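Local atomic coordinates of putative aminomethyltransferase (Leptospirillum rubarum, PDB entry 3TTG), a protein that probably acts as a folate-dependent aminomethyltransferase, related to the glycine cleavage T-protein, though its substrate is not established. Residues S27-R30 with I31-K35; S177-H180 with N181-V184; D195-E198 with T199-S203; D239-F242 with P243-G247. All blocks are in the same frame, centred on the assembly; numbering follows the deposited sequence.

Contact 1. Residues S27-R30 with I31-K35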
ATOM      1  N   SER A  27     -19.319   5.012  -8.452  1.00 35.29           N
ATOM      2  CA  SER A  27     -20.106   3.829  -8.803  1.00 38.92           C
ATOM      3  C   SER A  27     -19.320   2.821  -9.677  1.00 45.51           C
ATOM      4  O   SER A  27     -19.642   1.636  -9.670  1.00 45.72           O
ATOM      5  CB  SER A  27     -21.395   4.231  -9.535  1.00 43.23           C
ATOM      6  OG  SER A  27     -21.092   4.663 -10.847  1.00 52.72           O
ATOM      7  N   ASP A  28     -18.347   3.290 -10.454  1.00 42.99           N
ATOM      8  CA  ASP A  28     -17.586   2.394 -11.329  1.00 43.13           C
ATOM      9  C   ASP A  28     -16.543   1.531 -10.560  1.00 41.61           C
ATOM     10  O   ASP A  28     -15.955   0.664 -11.196  1.00 40.83           O
ATOM     11  CB  ASP A  28     -16.917   3.141 -12.487  1.00 46.24           C
ATOM     12  CG  ASP A  28     -15.974   4.236 -12.072  1.00 54.80           C
ATOM     13  OD1 ASP A  28     -15.923   4.538 -10.858  1.00 55.44           O
ATOM     14  OD2 ASP A  28     -15.463   4.937 -12.966  1.00 63.15           O
ATOM     15  N   THR A  29     -16.377   1.653  -9.205  1.00 34.05           N
ATOM     16  CA  THR A  29     -15.502   0.672  -8.521  1.00 33.30           C
ATOM     17  C   THR A  29     -16.160  -0.703  -8.602  1.00 38.02           C
ATOM     18  O   THR A  29     -15.477  -1.724  -8.635  1.00 35.97           O
ATOM     19  CB  THR A  29     -15.201   1.052  -7.091  1.00 37.34           C
ATOM     20  OG1 THR A  29     -16.371   0.903  -6.283  1.00 34.35           O
ATOM     21  CG2 THR A  29     -14.559   2.436  -6.972  1.00 33.15           C
ATOM     22  N   ARG A  30     -17.510  -0.734  -8.743  1.00 35.88           N
ATOM     23  CA  ARG A  30     -18.260  -2.002  -8.859  1.00 36.64           C
ATOM     24  C   ARG A  30     -17.704  -2.885  -9.983  1.00 40.15           C
ATOM     25  O   ARG A  30     -17.529  -4.092  -9.802  1.00 39.66           O
ATOM     26  CB  ARG A  30     -19.749  -1.717  -9.136  1.00 39.69           C
ATOM     27  CG  ARG A  30     -20.467  -1.059  -7.974  1.00 54.83           C
ATOM     28  CD  ARG A  30     -21.882  -0.677  -8.408  1.00 56.48           C
ATOM     29  NE  ARG A  30     -22.641   0.093  -7.411  1.00 52.19           N
ATOM     30  CZ  ARG A  30     -23.313  -0.421  -6.375  1.00 61.02           C
ATOM     31  NH1 ARG A  30     -23.251  -1.717  -6.107  1.00 45.09           N
ATOM     32  NH2 ARG A  30     -24.021   0.367  -5.577  1.00 59.64           N
ATOM     33  N   ILE A  31     -17.354  -2.261 -11.121  1.00 36.73           N
ATOM     34  CA  ILE A  31     -16.795  -2.990 -12.262  1.00 35.91           C
ATOM     35  C   ILE A  31     -15.405  -3.483 -11.892  1.00 38.02           C
ATOM     36  O   ILE A  31     -15.037  -4.610 -12.236  1.00 38.95           O
ATOM     37  CB  ILE A  31     -16.788  -2.093 -13.523  1.00 40.07           C
ATOM     38  CG1 ILE A  31     -18.221  -1.638 -13.896  1.00 41.06           C
ATOM     39  CG2 ILE A  31     -16.109  -2.797 -14.718  1.00 41.98           C
ATOM     40  CD1 ILE A  31     -18.199  -0.395 -14.900  1.00 43.73           C
ATOM     41  N   ALA A  32     -14.605  -2.662 -11.210  1.00 35.21           N
ATOM     42  CA  ALA A  32     -13.263  -3.117 -10.837  1.00 34.21           C
ATOM     43  C   ALA A  32     -13.311  -4.297  -9.858  1.00 37.63           C
ATOM     44  O   ALA A  32     -12.497  -5.206  -9.975  1.00 37.20           O
ATOM     45  CB  ALA A  32     -12.453  -1.985 -10.262  1.00 34.82           C
ATOM     46  N   HIS A  33     -14.302  -4.318  -8.927  1.00 35.57           N
ATOM     47  CA  HIS A  33     -14.452  -5.419  -7.971  1.00 34.47           C
ATOM     48  C   HIS A  33     -14.915  -6.716  -8.639  1.00 41.26           C
ATOM     49  O   HIS A  33     -14.572  -7.780  -8.168  1.00 42.59           O
ATOM     50  CB  HIS A  33     -15.469  -5.040  -6.852  1.00 33.63           C
ATOM     51  CG  HIS A  33     -14.965  -4.038  -5.887  1.00 34.35           C
ATOM     52  ND1 HIS A  33     -13.993  -4.347  -4.966  1.00 35.15           N
ATOM     53  CD2 HIS A  33     -15.339  -2.760  -5.710  1.00 35.50           C
ATOM     54  CE1 HIS A  33     -13.826  -3.255  -4.231  1.00 33.80           C
ATOM     55  NE2 HIS A  33     -14.582  -2.260  -4.678  1.00 34.26           N
ATOM     56  N   LYS A  34     -15.672  -6.629  -9.726  1.00 40.10           N
ATOM     57  CA  LYS A  34     -16.214  -7.797 -10.421  1.00 40.79           C
ATOM     58  C   LYS A  34     -15.310  -8.260 -11.582  1.00 43.85           C
ATOM     59  O   LYS A  34     -15.248  -9.449 -11.853  1.00 43.68           O
ATOM     60  CB  LYS A  34     -17.621  -7.456 -10.952  1.00 43.58           C
ATOM     61  CG  LYS A  34     -18.496  -8.672 -11.265  1.00 73.54           C
ATOM     62  CD  LYS A  34     -19.655  -8.351 -12.243  1.00 86.68           C
ATOM     63  CE  LYS A  34     -19.439  -8.884 -13.648  1.00 85.82           C
ATOM     64  NZ  LYS A  34     -20.477  -8.388 -14.598  1.00 94.02           N
ATOM     65  N   LYS A  35     -14.705  -7.327 -12.319  1.00 39.60           N
ATOM     66  CA  LYS A  35     -13.833  -7.648 -13.460  1.00 39.11           C
ATOM     67  C   LYS A  35     -12.419  -7.137 -13.194  1.00 40.08           C
ATOM     68  O   LYS A  35     -11.573  -7.859 -12.646  1.00 40.55           O
ATOM     69  CB  LYS A  35     -14.443  -7.072 -14.753  1.00 41.12           C
ATOM     70  CG  LYS A  35     -15.832  -7.699 -15.051  1.00 50.02           C
ATOM     71  CD  LYS A  35     -16.205  -7.726 -16.516  1.00 69.59           C
ATOM     72  CE  LYS A  35     -17.700  -7.737 -16.727  1.00 88.68           C
ATOM     73  NZ  LYS A  35     -18.074  -7.676 -18.166  1.00106.89           N
TER
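Thr29 and His33, one turn apart on the short helix 29-34, lie side by side with their side chains pointing the same way. Among the side-chain contacts, Thr29 OG1 sits in the plane of the imidazole at its edge, 3.8 Å from His33 CD2. The first torsion of His33 (chi1 -72°) sets CG beside its own backbone N, so that the ring folds back along the helix towards Thr29. His33 CD2 also comes within 3.1 Å of Thr29 O.

The backbone bonds follow the helical pattern with slackening at the start. His33 N donates to Thr29 O over 2.9 Å, almost straight along the C=O axis, and Lys34 N reaches Arg30 O at 3.1 Å with the donor tilted 24° from the carbonyl plane. Ile31 N to Asp28 O, 3.2 Å, is a weak bond that opens the first turn.

Carbon-carbon contact within the turn is slight, with Ile31 CD1 4.5 Å from Asp28 CB. The apolar side is packed by Val214 of strand 214-215, which meets Asp28, Ile31 and Ala32, and by Tyr224 of helix 218-227, which stacks on the His33 ring.

The polar ends are bonded to other parts of the chain. Asp28 OD1 pairs with Ser220 OG, and Arg30 NE forms a salt bridge with Asp317. Glu227 OE1 takes hydrogen bonds from both Thr29 OG1 and His33 NE2; it helps set the rotation of both, together with the stacked Tyr224 ring, and so ties this helix turn to helix 218-227.

Contact 2. Residues S177-H180 with N181-V184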
ATOM      1  N   SER A 177      -2.764 -11.017   0.433  1.00 35.11           N
ATOM      2  CA  SER A 177      -3.042 -10.650   1.832  1.00 36.31           C
ATOM      3  C   SER A 177      -2.309  -9.397   2.217  1.00 37.58           C
ATOM      4  O   SER A 177      -1.131  -9.212   1.870  1.00 37.67           O
ATOM      5  CB  SER A 177      -2.692 -11.781   2.802  1.00 42.93           C
ATOM      6  OG  SER A 177      -3.629 -12.806   2.539  1.00 59.38           O
ATOM      7  N   PHE A 178      -3.005  -8.494   2.919  1.00 31.16           N
ATOM      8  CA  PHE A 178      -2.381  -7.252   3.292  1.00 29.33           C
ATOM      9  C   PHE A 178      -2.713  -6.889   4.729  1.00 30.80           C
ATOM     10  O   PHE A 178      -2.294  -7.633   5.625  1.00 30.38           O
ATOM     11  CB  PHE A 178      -2.702  -6.151   2.229  1.00 29.79           C
ATOM     12  CG  PHE A 178      -1.677  -5.044   2.202  1.00 30.22           C
ATOM     13  CD1 PHE A 178      -0.309  -5.335   2.074  1.00 30.41           C
ATOM     14  CD2 PHE A 178      -2.046  -3.717   2.413  1.00 33.10           C
ATOM     15  CE1 PHE A 178       0.640  -4.319   2.026  1.00 27.84           C
ATOM     16  CE2 PHE A 178      -1.074  -2.692   2.379  1.00 33.79           C
ATOM     17  CZ  PHE A 178       0.267  -3.013   2.206  1.00 28.79           C
ATOM     18  N   GLN A 179      -3.380  -5.776   4.999  1.00 26.01           N
ATOM     19  CA  GLN A 179      -3.602  -5.344   6.381  1.00 26.80           C
ATOM     20  C   GLN A 179      -4.396  -6.414   7.159  1.00 31.55           C
ATOM     21  O   GLN A 179      -5.377  -6.979   6.667  1.00 30.58           O
ATOM     22  CB  GLN A 179      -4.260  -3.956   6.456  1.00 27.34           C
ATOM     23  CG  GLN A 179      -5.762  -3.948   6.116  1.00 28.17           C
ATOM     24  CD  GLN A 179      -6.071  -4.221   4.687  1.00 25.35           C
ATOM     25  OE1 GLN A 179      -5.226  -4.116   3.794  1.00 27.10           O
ATOM     26  NE2 GLN A 179      -7.313  -4.441   4.405  1.00 28.43           N
ATOM     27  N   HIS A 180      -3.928  -6.691   8.357  1.00 30.98           N
ATOM     28  CA  HIS A 180      -4.468  -7.692   9.294  1.00 29.78           C
ATOM     29  C   HIS A 180      -4.605  -9.069   8.635  1.00 32.44           C
ATOM     30  O   HIS A 180      -5.449  -9.856   9.063  1.00 33.65           O
ATOM     31  CB  HIS A 180      -5.843  -7.241   9.879  1.00 32.20           C
ATOM     32  CG  HIS A 180      -5.912  -5.903  10.535  1.00 35.80           C
ATOM     33  ND1 HIS A 180      -5.102  -5.563  11.600  1.00 37.05           N
ATOM     34  CD2 HIS A 180      -6.760  -4.871  10.287  1.00 37.34           C
ATOM     35  CE1 HIS A 180      -5.460  -4.340  11.938  1.00 35.80           C
ATOM     36  NE2 HIS A 180      -6.497  -3.916  11.220  1.00 36.50           N
ATOM     37  N   ASN A 181      -3.723  -9.393   7.654  1.00 30.52           N
ATOM     38  CA  ASN A 181      -3.723 -10.563   6.814  1.00 31.21           C
ATOM     39  C   ASN A 181      -5.006 -10.779   6.100  1.00 36.38           C
ATOM     40  O   ASN A 181      -5.357 -11.914   5.820  1.00 35.27           O
ATOM     41  CB  ASN A 181      -3.414 -11.812   7.610  1.00 43.05           C
ATOM     42  CG  ASN A 181      -2.045 -11.804   8.131  1.00 67.06           C
ATOM     43  OD1 ASN A 181      -1.107 -12.072   7.373  1.00 71.70           O
ATOM     44  ND2 ASN A 181      -1.904 -11.411   9.390  1.00 67.77           N
ATOM     45  N   LEU A 182      -5.706  -9.709   5.752  1.00 31.09           N
ATOM     46  CA  LEU A 182      -6.965  -9.855   5.022  1.00 30.22           C
ATOM     47  C   LEU A 182      -6.658  -9.960   3.554  1.00 33.68           C
ATOM     48  O   LEU A 182      -5.755  -9.265   3.067  1.00 31.35           O
ATOM     49  CB  LEU A 182      -7.871  -8.612   5.289  1.00 28.86           C
ATOM     50  CG  LEU A 182      -8.331  -8.461   6.734  1.00 33.09           C
ATOM     51  CD1 LEU A 182      -8.863  -7.054   7.022  1.00 32.97           C
ATOM     52  CD2 LEU A 182      -9.406  -9.497   7.064  1.00 35.77           C
ATOM     53  N   ASP A 183      -7.445 -10.748   2.846  1.00 32.65           N
ATOM     54  CA  ASP A 183      -7.355 -10.861   1.395  1.00 33.82           C
ATOM     55  C   ASP A 183      -7.923  -9.571   0.792  1.00 36.63           C
ATOM     56  O   ASP A 183      -9.079  -9.256   1.035  1.00 38.22           O
ATOM     57  CB  ASP A 183      -8.162 -12.104   0.917  1.00 37.45           C
ATOM     58  CG  ASP A 183      -7.952 -12.498  -0.530  1.00 52.12           C
ATOM     59  OD1 ASP A 183      -7.859 -11.595  -1.389  1.00 49.18           O
ATOM     60  OD2 ASP A 183      -8.003 -13.699  -0.820  1.00 71.17           O
ATOM     61  N   VAL A 184      -7.097  -8.806   0.052  1.00 31.04           N
ATOM     62  CA  VAL A 184      -7.513  -7.558  -0.577  1.00 31.57           C
ATOM     63  C   VAL A 184      -7.592  -7.704  -2.127  1.00 37.21           C
ATOM     64  O   VAL A 184      -7.631  -6.712  -2.852  1.00 35.26           O
ATOM     65  CB  VAL A 184      -6.615  -6.390  -0.163  1.00 33.17           C
ATOM     66  CG1 VAL A 184      -6.647  -6.185   1.366  1.00 33.29           C
ATOM     67  CG2 VAL A 184      -5.183  -6.538  -0.679  1.00 33.13           C
TER
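Leu182 CD1 lies at the edge of the His180 imidazole, near its plane, and reaches the stem of that side chain at 4.2 Å from His180 CB. The second flat group, the Gln179 amide, meets Val184: CG1 of the valine is 3.5 Å from Gln179 OE1 and only slightly farther from NE2. Gln179 has CG wedged between its backbone N and carbonyl carbon (chi1 75°), and a second bend at chi2 brings the O/N end of the amide obliquely up to Val184 CG1. Its NE2 also passes 4.0 Å from Leu182 CD1, and donates to Lys228 O. The third, the Phe178 ring, turns away to meet Tyr77 edge-to-face.

The loop joining strands 170-173 and 187-193 reverses here through a beta turn from Gln179 to Leu182, with His180 and Asn181 both in the left-handed helical region. Leu182 N closes the turn on Gln179 O at 2.9 Å, approaching 46° out of the carbonyl plane. Phe178 N donates to Leu182 O at 2.9 Å, while Asn181 N to Phe178 O is weak. Just beyond, Ser177 and Asp183 form a single beta bridge, and Ser177 CA makes a CA-H...O contact with Leu182 O at 3.3 Å.

On the buried flank, Phe178 CB packs against Val184 CG2 at 3.8 Å. The exposed tip is tethered by its polar ends: His180 NE2 bonds to Leu279 O and Asn181 OD1 to Ser250 OG.

Contact 3. Residues D195-E198 with T199-S203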
ATOM      1  N   ASP A 195       9.452   4.255 -24.111  1.00 40.20           N
ATOM      2  CA  ASP A 195       9.213   4.121 -25.546  1.00 41.69           C
ATOM      3  C   ASP A 195       8.105   3.111 -25.886  1.00 44.62           C
ATOM      4  O   ASP A 195       7.621   3.130 -27.018  1.00 45.49           O
ATOM      5  CB  ASP A 195      10.513   3.774 -26.305  1.00 44.69           C
ATOM      6  CG  ASP A 195      11.014   2.346 -26.169  1.00 59.82           C
ATOM      7  OD1 ASP A 195      11.473   1.791 -27.170  1.00 64.83           O
ATOM      8  OD2 ASP A 195      10.948   1.793 -25.054  1.00 61.58           O
ATOM      9  N   GLN A 196       7.680   2.257 -24.936  1.00 39.46           N
ATOM     10  CA  GLN A 196       6.612   1.262 -25.172  1.00 41.07           C
ATOM     11  C   GLN A 196       5.269   1.650 -24.548  1.00 44.87           C
ATOM     12  O   GLN A 196       4.270   0.926 -24.722  1.00 42.51           O
ATOM     13  CB  GLN A 196       7.050  -0.074 -24.574  1.00 41.87           C
ATOM     14  CG  GLN A 196       8.228  -0.650 -25.359  1.00 49.11           C
ATOM     15  CD  GLN A 196       8.840  -1.795 -24.608  1.00 62.83           C
ATOM     16  OE1 GLN A 196       8.129  -2.572 -23.983  1.00 57.57           O
ATOM     17  NE2 GLN A 196      10.162  -1.909 -24.624  1.00 58.36           N
ATOM     18  N   PHE A 197       5.246   2.782 -23.817  1.00 41.05           N
ATOM     19  CA  PHE A 197       4.095   3.239 -23.070  1.00 39.55           C
ATOM     20  C   PHE A 197       2.837   3.436 -23.918  1.00 44.62           C
ATOM     21  O   PHE A 197       1.823   2.875 -23.538  1.00 42.31           O
ATOM     22  CB  PHE A 197       4.404   4.535 -22.320  1.00 40.81           C
ATOM     23  CG  PHE A 197       3.205   5.019 -21.544  1.00 41.18           C
ATOM     24  CD1 PHE A 197       2.799   4.366 -20.403  1.00 43.96           C
ATOM     25  CD2 PHE A 197       2.418   6.061 -22.025  1.00 45.21           C
ATOM     26  CE1 PHE A 197       1.713   4.833 -19.661  1.00 46.27           C
ATOM     27  CE2 PHE A 197       1.312   6.494 -21.313  1.00 49.24           C
ATOM     28  CZ  PHE A 197       0.956   5.862 -20.136  1.00 45.33           C
ATOM     29  N   GLU A 198       2.873   4.309 -24.954  1.00 44.09           N
ATOM     30  CA  GLU A 198       1.709   4.640 -25.784  1.00 45.20           C
ATOM     31  C   GLU A 198       1.124   3.368 -26.468  1.00 51.06           C
ATOM     32  O   GLU A 198      -0.092   3.261 -26.640  1.00 50.10           O
ATOM     33  CB  GLU A 198       2.010   5.725 -26.866  1.00 47.89           C
ATOM     34  CG  GLU A 198       2.382   7.101 -26.350  1.00 54.54           C
ATOM     35  CD  GLU A 198       3.841   7.272 -25.936  1.00 68.88           C
ATOM     36  OE1 GLU A 198       4.566   6.249 -25.862  1.00 53.17           O
ATOM     37  OE2 GLU A 198       4.274   8.430 -25.726  1.00 56.08           O
ATOM     38  N   THR A 199       1.989   2.423 -26.843  1.00 49.54           N
ATOM     39  CA  THR A 199       1.592   1.134 -27.417  1.00 49.31           C
ATOM     40  C   THR A 199       0.882   0.273 -26.357  1.00 49.12           C
ATOM     41  O   THR A 199      -0.104  -0.366 -26.680  1.00 48.21           O
ATOM     42  CB  THR A 199       2.822   0.399 -27.974  1.00 61.09           C
ATOM     43  OG1 THR A 199       3.367   1.185 -29.026  1.00 67.67           O
ATOM     44  CG2 THR A 199       2.488  -0.988 -28.509  1.00 65.50           C
ATOM     45  N   THR A 200       1.422   0.178 -25.150  1.00 44.12           N
ATOM     46  CA  THR A 200       0.829  -0.638 -24.056  1.00 43.72           C
ATOM     47  C   THR A 200      -0.513  -0.048 -23.633  1.00 48.84           C
ATOM     48  O   THR A 200      -1.460  -0.783 -23.426  1.00 49.09           O
ATOM     49  CB  THR A 200       1.792  -0.733 -22.888  1.00 43.75           C
ATOM     50  OG1 THR A 200       3.013  -1.257 -23.389  1.00 43.33           O
ATOM     51  CG2 THR A 200       1.285  -1.650 -21.737  1.00 41.29           C
ATOM     52  N   GLN A 201      -0.581   1.274 -23.514  1.00 45.36           N
ATOM     53  CA  GLN A 201      -1.801   2.019 -23.230  1.00 44.79           C
ATOM     54  C   GLN A 201      -2.921   1.703 -24.260  1.00 49.94           C
ATOM     55  O   GLN A 201      -4.056   1.439 -23.848  1.00 49.08           O
ATOM     56  CB  GLN A 201      -1.486   3.511 -23.213  1.00 46.16           C
ATOM     57  CG  GLN A 201      -2.675   4.418 -22.953  1.00 65.01           C
ATOM     58  CD  GLN A 201      -2.230   5.842 -22.710  1.00 85.44           C
ATOM     59  OE1 GLN A 201      -1.762   6.529 -23.628  1.00 82.03           O
ATOM     60  NE2 GLN A 201      -2.367   6.319 -21.479  1.00 79.06           N
ATOM     61  N   LYS A 202      -2.602   1.755 -25.564  1.00 45.81           N
ATOM     62  CA  LYS A 202      -3.522   1.444 -26.688  1.00 47.50           C
ATOM     63  C   LYS A 202      -3.997  -0.017 -26.574  1.00 51.32           C
ATOM     64  O   LYS A 202      -5.211  -0.280 -26.613  1.00 51.62           O
ATOM     65  CB  LYS A 202      -2.815   1.700 -28.041  1.00 51.68           C
ATOM     66  CG  LYS A 202      -3.650   1.378 -29.293  1.00 64.92           C
ATOM     67  CD  LYS A 202      -4.734   2.407 -29.543  1.00 77.27           C
ATOM     68  CE  LYS A 202      -5.449   2.178 -30.869  1.00 86.65           C
ATOM     69  NZ  LYS A 202      -6.274   0.936 -30.867  1.00 88.68           N
ATOM     70  N   SER A 203      -3.054  -0.947 -26.324  1.00 47.69           N
ATOM     71  CA  SER A 203      -3.396  -2.348 -26.087  1.00 47.82           C
ATOM     72  C   SER A 203      -4.350  -2.487 -24.900  1.00 51.34           C
ATOM     73  O   SER A 203      -5.385  -3.130 -25.037  1.00 50.32           O
ATOM     74  CB  SER A 203      -2.161  -3.198 -25.856  1.00 51.06           C
ATOM     75  OG  SER A 203      -1.492  -3.386 -27.097  1.00 57.55           O
TER
HETATM   76  O   HOH W   1       4.846   3.238 -27.505  1.00 43.66           O
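Phe197 and Gln201 both send CG out opposite the backbone N (chi1 180° and 179°), and these matched torsions bring phenyl and amide together one turn apart. Gln201 NE2 comes within 3.6 Å of Phe197 CZ, with ring and amide planes 64° apart. In Thr200 the hydroxyl stands beside its own backbone N instead, and from there OG1 bends back to donate to Gln196 O at 2.8 Å. The same carbonyl oxygen accepts Thr200 N at 3.0 Å. The amide lies in the carbonyl plane and the hydroxyl well above it, so one oxygen is gripped from two directions.

These are the opening turns of helix 197-211. Gln201 N donates nearly straight to Phe197 O at 2.9 Å, and Lys202 N to Glu198 O continues the ladder. At the exposed start, a water takes the Thr199 N-H at 3.0 Å and donates to Asp195 O at 2.8 Å, with a weak further bond to Glu198 OE1. It thus links the start of the helix to the residue two before it, Asp195.

Phe197 and Thr200 face strand 135-141 through Ile138, and Arg136 makes a cation-pi contact with the phenyl ring. Gln196 NE2 bonds to Asn167 O.

Contact 4. Residues D239-F242 with P243-G247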
ATOM      1  N   ASP A 239       5.547   8.510  10.031  1.00 30.94           N
ATOM      2  CA  ASP A 239       6.357   8.422  11.245  1.00 32.48           C
ATOM      3  C   ASP A 239       5.628   8.642  12.557  1.00 33.77           C
ATOM      4  O   ASP A 239       6.276   8.522  13.556  1.00 30.85           O
ATOM      5  CB  ASP A 239       7.595   9.298  11.196  1.00 34.51           C
ATOM      6  CG  ASP A 239       7.405  10.796  11.227  1.00 42.42           C
ATOM      7  OD1 ASP A 239       6.264  11.245  11.420  1.00 44.70           O
ATOM      8  OD2 ASP A 239       8.408  11.518  11.071  1.00 50.55           O
ATOM      9  N   SER A 240       4.313   8.847  12.556  1.00 30.37           N
ATOM     10  CA  SER A 240       3.516   8.824  13.764  1.00 32.07           C
ATOM     11  C   SER A 240       3.194   7.375  14.138  1.00 32.86           C
ATOM     12  O   SER A 240       2.766   7.132  15.248  1.00 31.49           O
ATOM     13  CB  SER A 240       2.210   9.590  13.561  1.00 36.27           C
ATOM     14  OG  SER A 240       2.497  10.951  13.318  1.00 42.09           O
ATOM     15  N   PHE A 241       3.313   6.413  13.197  1.00 30.39           N
ATOM     16  CA  PHE A 241       2.825   5.050  13.484  1.00 28.36           C
ATOM     17  C   PHE A 241       3.848   3.948  13.434  1.00 31.23           C
ATOM     18  O   PHE A 241       4.890   4.080  12.814  1.00 31.32           O
ATOM     19  CB  PHE A 241       1.717   4.717  12.497  1.00 28.07           C
ATOM     20  CG  PHE A 241       0.615   5.762  12.541  1.00 30.57           C
ATOM     21  CD1 PHE A 241      -0.222   5.873  13.649  1.00 34.10           C
ATOM     22  CD2 PHE A 241       0.479   6.692  11.523  1.00 33.40           C
ATOM     23  CE1 PHE A 241      -1.165   6.901  13.727  1.00 36.88           C
ATOM     24  CE2 PHE A 241      -0.551   7.647  11.555  1.00 35.83           C
ATOM     25  CZ  PHE A 241      -1.291   7.815  12.675  1.00 34.97           C
ATOM     26  N   PHE A 242       3.494   2.824  14.075  1.00 30.19           N
ATOM     27  CA  PHE A 242       4.291   1.590  14.079  1.00 29.55           C
ATOM     28  C   PHE A 242       3.730   0.626  13.094  1.00 32.40           C
ATOM     29  O   PHE A 242       2.513   0.620  12.910  1.00 30.19           O
ATOM     30  CB  PHE A 242       4.269   0.914  15.425  1.00 31.87           C
ATOM     31  CG  PHE A 242       4.849   1.716  16.572  1.00 33.79           C
ATOM     32  CD1 PHE A 242       6.168   2.114  16.557  1.00 35.48           C
ATOM     33  CD2 PHE A 242       4.108   1.960  17.712  1.00 38.36           C
ATOM     34  CE1 PHE A 242       6.723   2.810  17.633  1.00 36.87           C
ATOM     35  CE2 PHE A 242       4.663   2.662  18.785  1.00 41.96           C
ATOM     36  CZ  PHE A 242       5.982   3.035  18.755  1.00 37.40           C
ATOM     37  N   PRO A 243       4.547  -0.273  12.514  1.00 31.41           N
ATOM     38  CA  PRO A 243       3.991  -1.304  11.584  1.00 29.24           C
ATOM     39  C   PRO A 243       2.848  -2.141  12.184  1.00 30.43           C
ATOM     40  O   PRO A 243       1.841  -2.393  11.504  1.00 30.95           O
ATOM     41  CB  PRO A 243       5.221  -2.191  11.315  1.00 30.25           C
ATOM     42  CG  PRO A 243       6.355  -1.308  11.458  1.00 34.13           C
ATOM     43  CD  PRO A 243       6.018  -0.419  12.638  1.00 31.14           C
ATOM     44  N   ALA A 244       2.975  -2.566  13.438  1.00 30.21           N
ATOM     45  CA  ALA A 244       1.904  -3.358  14.082  1.00 31.81           C
ATOM     46  C   ALA A 244       0.626  -2.540  14.307  1.00 35.36           C
ATOM     47  O   ALA A 244      -0.466  -3.078  14.155  1.00 32.63           O
ATOM     48  CB  ALA A 244       2.363  -3.936  15.363  1.00 33.72           C
ATOM     49  N   GLU A 245       0.744  -1.234  14.593  1.00 32.70           N
ATOM     50  CA  GLU A 245      -0.455  -0.382  14.677  1.00 33.64           C
ATOM     51  C   GLU A 245      -1.187  -0.370  13.340  1.00 34.20           C
ATOM     52  O   GLU A 245      -2.403  -0.437  13.294  1.00 34.24           O
ATOM     53  CB  GLU A 245      -0.085   1.039  15.059  1.00 35.48           C
ATOM     54  CG  GLU A 245       0.393   1.132  16.479  1.00 38.28           C
ATOM     55  CD  GLU A 245       0.733   2.556  16.862  1.00 49.44           C
ATOM     56  OE1 GLU A 245       1.271   3.319  16.020  1.00 34.18           O
ATOM     57  OE2 GLU A 245       0.469   2.902  18.032  1.00 44.40           O
ATOM     58  N   ALA A 246      -0.434  -0.272  12.254  1.00 33.76           N
ATOM     59  CA  ALA A 246      -0.973  -0.299  10.875  1.00 34.02           C
ATOM     60  C   ALA A 246      -1.502  -1.657  10.385  1.00 34.92           C
ATOM     61  O   ALA A 246      -2.096  -1.705   9.301  1.00 33.17           O
ATOM     62  CB  ALA A 246       0.079   0.210   9.919  1.00 33.95           C
ATOM     63  N   GLY A 247      -1.403  -2.728  11.183  1.00 32.12           N
ATOM     64  CA  GLY A 247      -1.860  -4.041  10.768  1.00 30.72           C
ATOM     65  C   GLY A 247      -0.989  -4.683   9.692  1.00 31.34           C
ATOM     66  O   GLY A 247      -1.454  -5.579   8.995  1.00 31.39           O
TER
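Glu245 OE1 accepts the backbone N-H of Phe242 at 3.0 Å, on the anti side of the carboxylate and 32° out of its plane. With CG beside the backbone N (chi1 -70°) and the chain extended beyond it, the carboxylate reaches back to the Phe242 amide. Its other oxygen, OE2, forms a salt bridge with Arg277 NE, so both oxygens are held, which would restrict its rotation. In the backbone, Ala246 N donates to Phe242 O at 3.1 Å, nearly in line with the carbonyl. Gly247 N then bonds to Ala244 O, 3.1 Å, closing a type I beta turn from Ala244 to Gly247.

Packing gathers round the same carboxylate. Phe242 CD2 lies 3.5 Å from Glu245 CD, the ring and carboxylate planes standing 50° apart, and Arg86 makes a cation-pi contact with the Phe242 ring. The Phe241 ring brings an edge to Glu245 OE1, with CD1 at 3.8 Å, while Ser240 CB covers one of its faces. Phe242 CB also touches Pro243 CD.

This loop between helices 218-227 and 249-252 is pressed on several sides. Pro243 packs on Phe79 and Leu81 of strand 75-81, and Phe242 and Ala244 on Leu269 of helix 263-271. Tyr327 of strand 321-329 stacks with Phe241 and touches Glu245 and Ala246, joining the loop to the C-terminal sheet.

In the fold
Contacts 1 and 3 each lie on a single helix near its beginning, and both show the regular i to i+4 backbone bond. Contact 3 is a surface contact, its centre about 25 Å from the centre of the chain, against about 19 Å for contact 1; a water joins its first residues, whereas in contact 1 the main polar link is a shared Glu227 carboxylate. The others are partly buried like contact 1, contact 4 with mostly buried residues. Contacts 2 and 4 are loop turns, centred about 11 and 13 Å from the chain's centre. They touch through a probable hydrogen bond, His180 N to Gly247 O at 2.8 Å. A carboxylate holds contact 4, while contact 2 relies mainly on backbone bonds.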